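Local coordinates for protein 4'-phospho-dehydrooxetanocin synthase (Bacillus megaterium, PDB 5UL3) that catalyses the oxidative ring contraction of dAMP to an oxetane aldehyde in oxetanocin A biosynthesis, using cobalamin, a [4Fe-4S] cluster and S-adenosylmethionine, at residues L417-Y422 and Y510-Y514; R495-K501 and H527-V533; R49-S53 and Y112-L117. One frame throughout, in Å; residues are numbered along the deposited sequence.

Interaction 1 of 3, residues L417-Y422 and Y510-Y514; sequences LKMWHY and YEELY
Y510, the residue most covered here, opens helix 510-519 and reaches across to helix 410-426. Both segments, 417-422 and 510-514, are regular alpha helix; the axes of these short segments pass 10.8 Å apart at 100°, nearly perpendicular, so the contact is confined to one place, with K418 and Y510 closest (CA to CA 6.4 Å). With chi1 m, the Y510 ring lies along the side of the other helix. K418 CB sits over its face, 3.8 Å from the ring centroid and 14° off the normal, a CH-pi contact, while the all-t lysine chain runs on away from the partner. At the ring's far end Y510 OH and H421 ND1 are hydrogen-bonded at 2.6 Å; H421, with chi1 t, presents that nitrogen. In the partial TIM barrel of the radical SAM domain, helix 410-426 connects parallel strands 393-398 and 432-436, and helix 510-519 packs across its side, near helix 452-464. L417 (t, p) is the second main residue: its CD2 lies 3.7 Å from Y510 O, 3.9 Å from L513 CD2 and 4.0 Å from Y514 CB. L417 also touches L461 of helix 452-464, and Y514 packs back on N413 and V414.

Interaction 2 of 3, residues R495-K501 and H527-V533; sequences RTDALMK and HKTGKPV
Two irregular segments, 495-501 and 527-533, run antiparallel, extended around M500 and K528 (CA to CA 4.2 Å) but turned at T496-A498 and T529-G530. The backbones form a single bridge there: K501 N donates to H527 O at 2.8 Å and T529 N to L499 O at 2.9 Å. At the other end V533 N makes a weak hydrogen bond to R495 O (3.2 Å). Between, the backbones separate around two waters. Water 1 accepts from L499 N (2.9 Å) beside R495 O (2.9 Å) and K531 O (2.7 Å); water 2 accepts weakly from G530 N (2.8 Å) beside T496 O (2.6 Å) and L499 O (2.8 Å). This isolated beta bridge joins loops of the radical SAM core, one following helix 484-493, the other starting at H527, the last residue of helix 521-527. T529 (chi1 p) opens an ST turn, OG1 accepting from K531 N at 3.1 Å. R495 bonds D497 (NE to OD1 2.9 Å; NH2 to OD2 2.7 Å, a salt bridge) and pairs with E453. S463 meets M500 N, and R460 meets D497 O. K528 NZ, salt-bridged to E525, donates to water 3 (2.6 Å), which meets T496 OG1 (2.9 Å).

Interaction 3 of 3, residues R49-S53 and Y112-L117; sequences RILVS and YEHLEL
Segment 49-53 is an extended beta strand, and 112-117 is the last turn of a helix that leaves into an inverse gamma turn centred on E116 (phi/psi -85/75). The backbones stay apart, with L51 and L115 nearest at 7.7 Å between CA atoms, so side chains make the connection. R49, L51 and S53 direct CB toward segment 112-117. R49 (chi1 p, chi2 and chi3 t) bends its guanidinium over the helix terminus: NE donates to Y112 OH at 2.9 Å and NH1 to L115 O at 3.3 Å. The second bond gives a charged donor to a carbonyl at the helix's C-terminal end, where L117 N makes a weak bond to the same L115 O (3.0 Å). Beyond the arginine the contact is mostly apolar. L51 (t, p) brings CD2 to 3.8 Å from L115 CD2 and 4.1 Å from L117 CD1, and S53 OG lies 4.1 Å from L117 CD1. Strand 49-53 is an outermost strand of the four-stranded antiparallel sheet, bonded to strand 60-64 through R49 with I64, L51 with Y62 and S53 with T60; helix 28-39 touches I50 and L51, its E32 accepting from V52 N, while L115 and L117 rest on L84 of helix 83-88.

In the fold
All three contacts mix core and surface. Interaction 1 buries L417, L513 and Y514; interaction 2 buries A498, L499, M500 and V533 beside exposed K501 and K531; interaction 3 buries L51 and L115 beside partly exposed R49 and Y112. Interactions 1 and 2 share the radical SAM core, centres 19 Å apart and segments alternating along the chain; helix 510-519 and most of helix 521-527 lie between the segments of interaction 2, and helix 452-464 borders both contacts. Interaction 3, in the N-terminal part, is 53 and 61 Å away, centre to centre. Helix packing relies on side chains and one tyrosine-histidine bond, the loops on backbone bonds and water, the strand-helix contact on arginine and leucines.

Interaction 1 of 3, residues L417-Y422 and Y510-Y514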
loop_
_atom_site.group_PDB
_atom_site.type_symbol
_atom_site.label_atom_id
_atom_site.label_comp_id
_atom_site.label_asym_id
_atom_site.label_seq_id
_atom_site.Cartn_x
_atom_site.Cartn_y
_atom_site.Cartn_z
ATOM N N LEU A 417 -6.884 18.935 -15.343
ATOM C CA LEU A 417 -6.732 19.900 -14.253
ATOM C C LEU A 417 -8.041 20.074 -13.492
ATOM O O LEU A 417 -8.047 20.130 -12.254
ATOM C CB LEU A 417 -6.240 21.240 -14.801
ATOM C CG LEU A 417 -6.057 22.334 -13.753
ATOM C CD1 LEU A 417 -4.963 21.941 -12.770
ATOM C CD2 LEU A 417 -5.724 23.654 -14.449
ATOM N N LYS A 418 -9.167 20.138 -14.212
ATOM C CA LYS A 418 -10.463 20.187 -13.537
ATOM C C LYS A 418 -10.664 18.980 -12.623
ATOM O O LYS A 418 -11.125 19.120 -11.482
ATOM C CB LYS A 418 -11.594 20.268 -14.563
ATOM C CG LYS A 418 -12.977 20.149 -13.932
ATOM C CD LYS A 418 -14.106 20.335 -14.969
ATOM C CE LYS A 418 -15.475 20.218 -14.290
ATOM N NZ LYS A 418 -16.602 20.050 -15.270
ATOM N N MET A 419 -10.320 17.785 -13.103
ATOM C CA MET A 419 -10.461 16.581 -12.285
ATOM C C MET A 419 -9.607 16.669 -11.025
ATOM O O MET A 419 -10.069 16.354 -9.918
ATOM C CB MET A 419 -10.075 15.339 -13.104
ATOM C CG MET A 419 -10.289 14.003 -12.366
ATOM S SD MET A 419 -9.078 12.772 -12.919
ATOM C CE MET A 419 -7.608 13.470 -12.188
ATOM N N TRP A 420 -8.348 17.087 -11.174
ATOM C CA TRP A 420 -7.495 17.226 -9.999
ATOM C C TRP A 420 -8.046 18.269 -9.031
ATOM O O TRP A 420 -7.922 18.113 -7.806
ATOM C CB TRP A 420 -6.071 17.574 -10.440
ATOM C CG TRP A 420 -5.285 16.362 -10.832
ATOM C CD1 TRP A 420 -5.114 15.846 -12.106
ATOM C CD2 TRP A 420 -4.586 15.479 -9.945
ATOM N NE1 TRP A 420 -4.339 14.708 -12.051
ATOM C CE2 TRP A 420 -4.002 14.463 -10.738
ATOM C CE3 TRP A 420 -4.391 15.451 -8.554
ATOM C CZ2 TRP A 420 -3.233 13.437 -10.186
ATOM C CZ3 TRP A 420 -3.633 14.424 -8.012
ATOM C CH2 TRP A 420 -3.061 13.431 -8.828
ATOM N N HIS A 421 -8.660 19.330 -9.553
ATOM C CA HIS A 421 -9.287 20.313 -8.673
ATOM C C HIS A 421 -10.412 19.677 -7.877
ATOM O O HIS A 421 -10.522 19.898 -6.665
ATOM C CB HIS A 421 -9.807 21.504 -9.477
ATOM C CG HIS A 421 -10.399 22.592 -8.630
ATOM N ND1 HIS A 421 -11.589 23.214 -8.946
ATOM C CD2 HIS A 421 -9.963 23.171 -7.486
ATOM C CE1 HIS A 421 -11.864 24.124 -8.028
ATOM N NE2 HIS A 421 -10.891 24.124 -7.135
ATOM N N TYR A 422 -11.251 18.870 -8.538
ATOM C CA TYR A 422 -12.297 18.148 -7.819
ATOM C C TYR A 422 -11.704 17.240 -6.753
ATOM O O TYR A 422 -12.284 17.095 -5.670
ATOM C CB TYR A 422 -13.155 17.329 -8.789
ATOM C CG TYR A 422 -14.378 18.087 -9.275
ATOM C CD1 TYR A 422 -14.295 18.939 -10.355
ATOM C CD2 TYR A 422 -15.595 17.980 -8.619
ATOM C CE1 TYR A 422 -15.397 19.647 -10.796
ATOM C CE2 TYR A 422 -16.711 18.686 -9.050
ATOM C CZ TYR A 422 -16.599 19.517 -10.145
ATOM O OH TYR A 422 -17.685 20.227 -10.599
ATOM N N TYR A 510 -10.484 27.097 -15.850
ATOM C CA TYR A 510 -9.448 26.072 -15.814
ATOM C C TYR A 510 -8.406 26.309 -16.900
ATOM O O TYR A 510 -7.199 26.183 -16.653
ATOM C CB TYR A 510 -10.077 24.685 -15.945
ATOM C CG TYR A 510 -10.830 24.263 -14.704
ATOM C CD1 TYR A 510 -10.175 24.159 -13.485
ATOM C CD2 TYR A 510 -12.192 23.977 -14.747
ATOM C CE1 TYR A 510 -10.851 23.786 -12.337
ATOM C CE2 TYR A 510 -12.882 23.603 -13.602
ATOM C CZ TYR A 510 -12.202 23.505 -12.401
ATOM O OH TYR A 510 -12.858 23.129 -11.256
ATOM N N GLU A 511 -8.851 26.698 -18.099
ATOM C CA GLU A 511 -7.916 26.946 -19.191
ATOM C C GLU A 511 -6.988 28.114 -18.881
ATOM O O GLU A 511 -5.800 28.077 -19.225
ATOM C CB GLU A 511 -8.688 27.194 -20.493
ATOM C CG GLU A 511 -7.794 27.504 -21.689
ATOM C CD GLU A 511 -8.558 27.508 -23.006
ATOM O OE1 GLU A 511 -9.806 27.436 -22.973
ATOM O OE2 GLU A 511 -7.909 27.574 -24.071
ATOM N N GLU A 512 -7.505 29.165 -18.240
ATOM C CA GLU A 512 -6.645 30.291 -17.894
ATOM C C GLU A 512 -5.603 29.881 -16.860
ATOM O O GLU A 512 -4.423 30.238 -16.978
ATOM C CB GLU A 512 -7.485 31.461 -17.373
ATOM C CG GLU A 512 -8.404 32.099 -18.414
ATOM C CD GLU A 512 -9.293 33.203 -17.836
ATOM O OE1 GLU A 512 -9.575 33.185 -16.618
ATOM O OE2 GLU A 512 -9.708 34.095 -18.606
ATOM N N LEU A 513 -6.029 29.130 -15.841
ATOM C CA LEU A 513 -5.092 28.636 -14.841
ATOM C C LEU A 513 -4.039 27.746 -15.482
ATOM O O LEU A 513 -2.840 27.889 -15.216
ATOM C CB LEU A 513 -5.851 27.873 -13.755
ATOM C CG LEU A 513 -4.964 27.213 -12.702
ATOM C CD1 LEU A 513 -4.150 28.268 -11.973
ATOM C CD2 LEU A 513 -5.823 26.402 -11.726
ATOM N N TYR A 514 -4.482 26.808 -16.324
ATOM C CA TYR A 514 -3.564 25.923 -17.036
ATOM C C TYR A 514 -2.553 26.712 -17.860
ATOM O O TYR A 514 -1.346 26.467 -17.776
ATOM C CB TYR A 514 -4.357 24.973 -17.934
ATOM C CG TYR A 514 -3.529 23.955 -18.675
ATOM C CD1 TYR A 514 -3.098 22.791 -18.046
ATOM C CD2 TYR A 514 -3.213 24.128 -20.019
ATOM C CE1 TYR A 514 -2.349 21.844 -18.723
ATOM C CE2 TYR A 514 -2.468 23.183 -20.707
ATOM C CZ TYR A 514 -2.033 22.053 -20.061
ATOM O OH TYR A 514 -1.300 21.124 -20.751
#

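Interaction 2 of 3, residues R495-K501 and H527-V533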
loop_
_atom_site.group_PDB
_atom_site.type_symbol
_atom_site.label_atom_id
_atom_site.label_comp_id
_atom_site.label_asym_id
_atom_site.label_seq_id
_atom_site.Cartn_x
_atom_site.Cartn_y
_atom_site.Cartn_z
ATOM N N ARG A 495 15.379 22.862 -8.619
ATOM C CA ARG A 495 14.493 23.829 -9.260
ATOM C C ARG A 495 13.498 24.393 -8.254
ATOM O O ARG A 495 12.904 23.652 -7.463
ATOM C CB ARG A 495 13.764 23.193 -10.441
ATOM C CG ARG A 495 14.699 23.008 -11.634
ATOM C CD ARG A 495 13.975 22.540 -12.847
ATOM N NE ARG A 495 13.034 23.529 -13.348
ATOM C CZ ARG A 495 12.467 23.458 -14.545
ATOM N NH1 ARG A 495 12.763 22.447 -15.351
ATOM N NH2 ARG A 495 11.606 24.385 -14.933
ATOM N N THR A 496 13.326 25.716 -8.280
ATOM C CA THR A 496 12.394 26.406 -7.399
ATOM C C THR A 496 11.174 26.936 -8.147
ATOM O O THR A 496 10.359 27.660 -7.564
ATOM C CB THR A 496 13.115 27.547 -6.662
ATOM O OG1 THR A 496 13.747 28.421 -7.613
ATOM C CG2 THR A 496 14.176 26.975 -5.737
ATOM N N ASP A 497 11.013 26.578 -9.417
ATOM C CA ASP A 497 9.849 27.005 -10.185
ATOM C C ASP A 497 8.836 25.886 -10.369
ATOM O O ASP A 497 8.019 25.937 -11.293
ATOM C CB ASP A 497 10.284 27.559 -11.540
ATOM C CG ASP A 497 10.963 26.519 -12.399
ATOM O OD1 ASP A 497 11.501 25.539 -11.843
ATOM O OD2 ASP A 497 10.968 26.688 -13.637
ATOM N N ALA A 498 8.866 24.877 -9.502
ATOM C CA ALA A 498 7.941 23.756 -9.583
ATOM C C ALA A 498 6.877 23.805 -8.499
ATOM O O ALA A 498 5.689 23.673 -8.789
ATOM C CB ALA A 498 8.712 22.427 -9.494
ATOM N N LEU A 499 7.262 24.025 -7.247
ATOM C CA LEU A 499 6.294 23.946 -6.157
ATOM C C LEU A 499 5.571 25.279 -6.001
ATOM O O LEU A 499 6.201 26.314 -5.748
ATOM C CB LEU A 499 6.992 23.533 -4.859
ATOM C CG LEU A 499 7.805 22.233 -4.961
ATOM C CD1 LEU A 499 8.513 21.910 -3.648
ATOM C CD2 LEU A 499 6.911 21.064 -5.396
ATOM N N MET A 500 4.251 25.251 -6.161
ATOM C CA MET A 500 3.406 26.433 -6.081
ATOM C C MET A 500 2.666 26.467 -4.753
ATOM O O MET A 500 2.292 25.428 -4.199
ATOM C CB MET A 500 2.376 26.466 -7.214
ATOM C CG MET A 500 2.959 26.489 -8.614
ATOM S SD MET A 500 3.804 28.040 -9.002
ATOM C CE MET A 500 5.479 27.453 -9.043
ATOM N N LYS A 501 2.447 27.681 -4.252
ATOM C CA LYS A 501 1.514 27.868 -3.163
ATOM C C LYS A 501 0.112 27.539 -3.651
ATOM O O LYS A 501 -0.153 27.583 -4.854
ATOM C CB LYS A 501 1.538 29.310 -2.666
ATOM C CG LYS A 501 2.845 29.765 -2.072
ATOM C CD LYS A 501 2.766 31.256 -1.752
ATOM C CE LYS A 501 3.922 31.701 -0.871
ATOM N NZ LYS A 501 3.914 33.174 -0.660
ATOM N N HIS A 527 3.647 33.022 -7.605
ATOM C CA HIS A 527 2.948 32.041 -6.786
ATOM C C HIS A 527 3.833 30.916 -6.256
ATOM O O HIS A 527 3.339 30.069 -5.503
ATOM C CB HIS A 527 1.780 31.455 -7.584
ATOM C CG HIS A 527 0.671 32.432 -7.834
ATOM N ND1 HIS A 527 -0.273 32.747 -6.878
ATOM C CD2 HIS A 527 0.349 33.156 -8.933
ATOM C CE1 HIS A 527 -1.125 33.626 -7.377
ATOM N NE2 HIS A 527 -0.774 33.886 -8.623
ATOM N N LYS A 528 5.114 30.883 -6.604
ATOM C CA LYS A 528 5.974 29.794 -6.163
ATOM C C LYS A 528 6.142 29.816 -4.646
ATOM O O LYS A 528 6.048 30.867 -4.003
ATOM C CB LYS A 528 7.339 29.891 -6.850
ATOM C CG LYS A 528 8.235 30.995 -6.287
ATOM C CD LYS A 528 9.539 31.154 -7.074
ATOM C CE LYS A 528 10.464 32.161 -6.379
ATOM N NZ LYS A 528 11.615 32.574 -7.234
ATOM N N THR A 529 6.354 28.635 -4.057
ATOM C CA THR A 529 6.735 28.616 -2.644
ATOM C C THR A 529 8.190 29.016 -2.446
ATOM O O THR A 529 8.575 29.363 -1.323
ATOM C CB THR A 529 6.535 27.236 -1.995
ATOM O OG1 THR A 529 7.462 26.296 -2.568
ATOM C CG2 THR A 529 5.089 26.725 -2.141
ATOM N N GLY A 530 9.002 28.966 -3.497
ATOM C CA GLY A 530 10.431 29.165 -3.362
ATOM C C GLY A 530 11.191 27.973 -2.825
ATOM O O GLY A 530 12.418 28.057 -2.680
ATOM N N LYS A 531 10.515 26.868 -2.528
ATOM C CA LYS A 531 11.240 25.701 -2.033
ATOM C C LYS A 531 11.660 24.801 -3.193
ATOM O O LYS A 531 10.893 24.616 -4.140
ATOM C CB LYS A 531 10.383 24.909 -1.067
ATOM C CG LYS A 531 9.816 25.745 0.062
ATOM C CD LYS A 531 9.594 24.902 1.299
ATOM C CE LYS A 531 9.741 25.744 2.560
ATOM N NZ LYS A 531 11.051 26.465 2.601
ATOM N N PRO A 532 12.860 24.237 -3.143
ATOM C CA PRO A 532 13.293 23.338 -4.214
ATOM C C PRO A 532 12.569 22.002 -4.156
ATOM O O PRO A 532 12.024 21.587 -3.128
ATOM C CB PRO A 532 14.794 23.166 -3.967
ATOM C CG PRO A 532 15.021 23.582 -2.550
ATOM C CD PRO A 532 13.945 24.549 -2.189
ATOM N N VAL A 533 12.585 21.320 -5.309
ATOM C CA VAL A 533 11.860 20.062 -5.455
ATOM C C VAL A 533 12.319 19.032 -4.430
ATOM O O VAL A 533 11.505 18.258 -3.913
ATOM C CB VAL A 533 12.004 19.525 -6.896
ATOM C CG1 VAL A 533 11.444 18.102 -6.996
ATOM C CG2 VAL A 533 11.296 20.450 -7.879
HETATM O O HOH W 1 10.128 24.129 -6.710
HETATM O O HOH W 2 8.920 26.933 -5.482
HETATM O O HOH W 3 13.364 30.904 -6.188
HETATM O O HOH W 4 12.196 30.002 -9.518
#

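Interaction 3 of 3, residues R49-S53 and Y112-L117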
loop_
_atom_site.group_PDB
_atom_site.type_symbol
_atom_site.label_atom_id
_atom_site.label_comp_id
_atom_site.label_asym_id
_atom_site.label_seq_id
_atom_site.Cartn_x
_atom_site.Cartn_y
_atom_site.Cartn_z
ATOM N N ARG A 49 -30.329 -24.482 15.141
ATOM C CA ARG A 49 -29.091 -23.733 14.977
ATOM C C ARG A 49 -29.336 -22.550 14.054
ATOM O O ARG A 49 -30.353 -22.476 13.359
ATOM C CB ARG A 49 -27.951 -24.626 14.459
ATOM C CG ARG A 49 -28.120 -25.152 13.050
ATOM C CD ARG A 49 -26.948 -26.058 12.675
ATOM N NE ARG A 49 -26.661 -26.047 11.240
ATOM C CZ ARG A 49 -25.774 -25.242 10.653
ATOM N NH1 ARG A 49 -25.584 -25.313 9.340
ATOM N NH2 ARG A 49 -25.074 -24.367 11.369
ATOM N N ILE A 50 -28.409 -21.591 14.095
ATOM C CA ILE A 50 -28.475 -20.424 13.231
ATOM C C ILE A 50 -27.134 -20.261 12.528
ATOM O O ILE A 50 -26.102 -20.765 12.974
ATOM C CB ILE A 50 -28.836 -19.121 13.978
ATOM C CG1 ILE A 50 -27.756 -18.759 14.991
ATOM C CG2 ILE A 50 -30.195 -19.230 14.650
ATOM C CD1 ILE A 50 -27.660 -17.276 15.221
ATOM N N LEU A 51 -27.182 -19.543 11.411
ATOM C CA LEU A 51 -26.021 -19.217 10.590
ATOM C C LEU A 51 -26.208 -17.790 10.100
ATOM O O LEU A 51 -27.287 -17.448 9.607
ATOM C CB LEU A 51 -25.906 -20.185 9.399
ATOM C CG LEU A 51 -24.933 -19.803 8.272
ATOM C CD1 LEU A 51 -23.516 -19.804 8.774
ATOM C CD2 LEU A 51 -25.089 -20.738 7.085
ATOM N N VAL A 52 -25.173 -16.956 10.226
ATOM C CA VAL A 52 -25.158 -15.641 9.598
ATOM C C VAL A 52 -24.115 -15.689 8.481
ATOM O O VAL A 52 -22.998 -16.180 8.691
ATOM C CB VAL A 52 -24.838 -14.513 10.594
ATOM C CG1 VAL A 52 -24.671 -13.180 9.855
ATOM C CG2 VAL A 52 -25.966 -14.392 11.618
ATOM N N SER A 53 -24.486 -15.201 7.311
ATOM C CA SER A 53 -23.520 -15.050 6.214
ATOM C C SER A 53 -23.883 -13.775 5.472
ATOM O O SER A 53 -24.762 -13.021 5.897
ATOM C CB SER A 53 -23.526 -16.292 5.309
ATOM O OG SER A 53 -22.448 -16.226 4.370
ATOM N N TYR A 112 -29.965 -27.875 3.523
ATOM C CA TYR A 112 -29.145 -27.976 4.728
ATOM C C TYR A 112 -27.677 -28.166 4.377
ATOM O O TYR A 112 -26.806 -27.541 4.994
ATOM C CB TYR A 112 -29.632 -29.119 5.623
ATOM C CG TYR A 112 -29.109 -29.031 7.049
ATOM C CD1 TYR A 112 -27.778 -29.304 7.345
ATOM C CD2 TYR A 112 -29.948 -28.671 8.095
ATOM C CE1 TYR A 112 -27.297 -29.216 8.643
ATOM C CE2 TYR A 112 -29.477 -28.589 9.401
ATOM C CZ TYR A 112 -28.152 -28.860 9.667
ATOM O OH TYR A 112 -27.680 -28.772 10.958
ATOM N N GLU A 113 -27.386 -29.015 3.393
ATOM C CA GLU A 113 -26.007 -29.247 2.992
ATOM C C GLU A 113 -25.354 -27.959 2.510
ATOM O O GLU A 113 -24.183 -27.703 2.809
ATOM C CB GLU A 113 -25.956 -30.328 1.905
ATOM C CG GLU A 113 -26.616 -31.647 2.326
ATOM C CD GLU A 113 -26.952 -32.573 1.148
ATOM O OE1 GLU A 113 -26.226 -32.553 0.126
ATOM O OE2 GLU A 113 -27.952 -33.323 1.249
ATOM N N HIS A 114 -26.102 -27.129 1.763
ATOM C CA HIS A 114 -25.550 -25.854 1.317
ATOM C C HIS A 114 -25.226 -24.950 2.499
ATOM O O HIS A 114 -24.326 -24.112 2.402
ATOM C CB HIS A 114 -26.513 -25.154 0.351
ATOM C CG HIS A 114 -26.604 -25.811 -0.999
ATOM N ND1 HIS A 114 -25.915 -25.346 -2.099
ATOM C CD2 HIS A 114 -27.290 -26.900 -1.419
ATOM C CE1 HIS A 114 -26.177 -26.118 -3.141
ATOM N NE2 HIS A 114 -27.005 -27.070 -2.753
ATOM N N LEU A 115 -25.926 -25.117 3.628
ATOM C CA LEU A 115 -25.712 -24.256 4.783
ATOM C C LEU A 115 -24.591 -24.739 5.689
ATOM O O LEU A 115 -24.259 -24.044 6.654
ATOM C CB LEU A 115 -26.994 -24.130 5.607
ATOM C CG LEU A 115 -28.107 -23.384 4.881
ATOM C CD1 LEU A 115 -29.374 -23.396 5.737
ATOM C CD2 LEU A 115 -27.636 -21.958 4.604
ATOM N N GLU A 116 -24.015 -25.910 5.408
ATOM C CA GLU A 116 -22.861 -26.412 6.146
ATOM C C GLU A 116 -21.596 -25.823 5.522
ATOM O O GLU A 116 -20.855 -26.475 4.789
ATOM C CB GLU A 116 -22.850 -27.937 6.143
ATOM C CG GLU A 116 -24.048 -28.534 6.884
ATOM C CD GLU A 116 -23.880 -30.010 7.218
ATOM O OE1 GLU A 116 -24.396 -30.443 8.274
ATOM O OE2 GLU A 116 -23.234 -30.736 6.432
ATOM N N LEU A 117 -21.385 -24.538 5.809
ATOM C CA LEU A 117 -20.271 -23.813 5.207
ATOM C C LEU A 117 -18.942 -24.286 5.794
ATOM O O LEU A 117 -18.830 -24.492 7.011
ATOM C CB LEU A 117 -20.433 -22.304 5.430
ATOM C CG LEU A 117 -21.682 -21.640 4.847
ATOM C CD1 LEU A 117 -21.590 -20.129 5.037
ATOM C CD2 LEU A 117 -21.811 -21.973 3.379
#